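Local coordinates for penicillin binding protein 2X (PDB 5U47) that probably forms peptide cross-links in septal cell-wall peptidoglycan as a transpeptidase, and is the kind of enzyme that beta-lactams inactivate by acylating an essential serine, at residues K670-T675 and K699-T704. The protein carries 1 engineered substitution. Residues are numbered along the deposited sequence; the frame is centred on the assembly and turned at random.
Sequences KGIKIT and KKITIT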
# COMPACT_ATOMS: atom_id res chain seq x y z
N LYS A 670 -24.58 -7.64 22.52
CA LYS A 670 -25.85 -7.89 21.82
C LYS A 670 -26.80 -8.89 22.49
O LYS A 670 -27.83 -9.23 21.91
CB LYS A 670 -25.58 -8.32 20.37
CG LYS A 670 -24.77 -7.32 19.57
CD LYS A 670 -25.35 -5.92 19.55
CE LYS A 670 -26.72 -5.86 18.95
NZ LYS A 670 -27.17 -4.44 18.81
N GLY A 671 -26.46 -9.34 23.69
CA GLY A 671 -27.32 -10.25 24.44
C GLY A 671 -27.59 -11.58 23.76
O GLY A 671 -28.72 -12.04 23.75
N ILE A 672 -26.56 -12.19 23.21
CA ILE A 672 -26.69 -13.48 22.53
C ILE A 672 -26.02 -14.53 23.39
O ILE A 672 -24.94 -14.30 23.93
CB ILE A 672 -26.03 -13.42 21.14
CG1 ILE A 672 -26.77 -12.41 20.27
CG2 ILE A 672 -26.01 -14.80 20.50
CD1 ILE A 672 -26.08 -12.13 18.95
N LYS A 673 -26.67 -15.68 23.53
CA LYS A 673 -26.15 -16.81 24.31
C LYS A 673 -25.23 -17.65 23.44
O LYS A 673 -25.67 -18.20 22.43
CB LYS A 673 -27.32 -17.67 24.79
CG LYS A 673 -26.97 -18.99 25.45
CD LYS A 673 -26.51 -18.85 26.89
CE LYS A 673 -26.33 -20.21 27.54
NZ LYS A 673 -25.18 -20.97 26.95
N ILE A 674 -23.96 -17.77 23.84
CA ILE A 674 -22.99 -18.55 23.07
C ILE A 674 -22.67 -19.88 23.74
O ILE A 674 -22.45 -19.93 24.94
CB ILE A 674 -21.64 -17.79 22.88
CG1 ILE A 674 -21.85 -16.44 22.20
CG2 ILE A 674 -20.67 -18.64 22.06
CD1 ILE A 674 -22.36 -16.54 20.78
N THR A 675 -22.65 -20.94 22.95
CA THR A 675 -22.24 -22.26 23.38
C THR A 675 -20.92 -22.53 22.69
O THR A 675 -20.84 -22.40 21.46
CB THR A 675 -23.29 -23.31 22.96
OG1 THR A 675 -24.51 -23.06 23.66
CG2 THR A 675 -22.82 -24.72 23.29
N LYS A 699 -30.65 -15.55 18.95
CA LYS A 699 -30.62 -15.65 20.41
C LYS A 699 -29.49 -16.53 20.90
O LYS A 699 -28.97 -16.33 22.00
CB LYS A 699 -31.92 -16.27 20.94
CG LYS A 699 -33.21 -15.67 20.39
CD LYS A 699 -33.30 -14.16 20.60
CE LYS A 699 -34.65 -13.63 20.12
NZ LYS A 699 -34.76 -12.16 20.32
N LYS A 700 -29.12 -17.51 20.07
CA LYS A 700 -28.11 -18.49 20.41
C LYS A 700 -27.22 -18.82 19.22
O LYS A 700 -27.68 -18.89 18.08
CB LYS A 700 -28.78 -19.81 20.82
CG LYS A 700 -29.73 -19.72 22.00
CD LYS A 700 -30.35 -21.08 22.30
CE LYS A 700 -31.33 -21.00 23.46
NZ LYS A 700 -31.75 -22.36 23.89
N ILE A 701 -25.93 -19.04 19.50
CA ILE A 701 -25.01 -19.48 18.49
C ILE A 701 -24.07 -20.50 19.10
O ILE A 701 -23.65 -20.36 20.26
CB ILE A 701 -24.15 -18.34 17.92
CG1 ILE A 701 -24.99 -17.14 17.47
CG2 ILE A 701 -23.32 -18.85 16.75
CD1 ILE A 701 -24.16 -15.92 17.09
N THR A 702 -23.76 -21.54 18.33
CA THR A 702 -22.74 -22.49 18.73
C THR A 702 -21.49 -22.09 17.96
O THR A 702 -21.47 -22.06 16.72
CB THR A 702 -23.12 -23.95 18.44
OG1 THR A 702 -24.23 -24.31 19.26
CG2 THR A 702 -21.95 -24.88 18.79
N ILE A 703 -20.45 -21.74 18.71
CA ILE A 703 -19.17 -21.35 18.14
C ILE A 703 -18.14 -22.43 18.40
O ILE A 703 -17.92 -22.83 19.56
CB ILE A 703 -18.70 -20.06 18.82
CG1 ILE A 703 -19.57 -18.87 18.39
CG2 ILE A 703 -17.22 -19.79 18.55
CD1 ILE A 703 -19.40 -18.47 16.94
N THR A 704 -17.47 -22.86 17.34
CA THR A 704 -16.39 -23.82 17.43
C THR A 704 -15.09 -23.04 17.45
O THR A 704 -14.88 -22.13 16.63
CB THR A 704 -16.42 -24.80 16.25
OG1 THR A 704 -17.69 -25.46 16.22
CG2 THR A 704 -15.30 -25.87 16.36
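In the small sheet of the C-terminal PASTA domain, strand 673-677 runs parallel to the central strand 700-706, and four backbone hydrogen bonds join the two. K673 N gives its hydrogen to K699 O at 2.8 Å, and K673 O in turn accepts from I701 N. Two residues on, T675 N reaches I701 O at 2.9 Å while T675 O takes the N-H of I703. K673 and T675 thus use both their N-H and C=O toward the neighbouring strand, as parallel pairing requires. CA-H...O contacts add to this ladder, the shortest from K700 CA to K673 O at 3.2 Å.

The isoleucines I672, I674, I701 and I703 share an apolar side. Helix 660-670 covers I672 through F666 and I674 through V663 and A667, while L652 and M655, from loops, reach I701 and I703. I674 and I701 run alongside each other in the same direction, with I674 CD1 3.8 Å from I701 CB; the bend at chi2 (-65°) carries this CD1 to its neighbour. The other branch, I674 CG2, meets CG1 of I703 at 3.8 Å, so one beta-branched residue touches two partners. I672 CG2, anti to its backbone N, reaches CG1 of I701 at 4.0 Å.

K673, K700, T675 and T702 occupy the opposite, more exposed face, where long charged chains and small hydroxyl-bearing ones are readily accommodated. T675 CB lies 3.9 Å from T702 OG1. Branching at CB suits these threonines, like the isoleucines, to extended strands.

G671 is the first residue past helix 660-670; its positive phi (61°) and two bonds back into the last turn make a Schellman motif, and glycine, lacking CB, adopts such a phi with little strain. One helix packed on an apolar face of a three-stranded sheet is the compact fold of a PASTA domain.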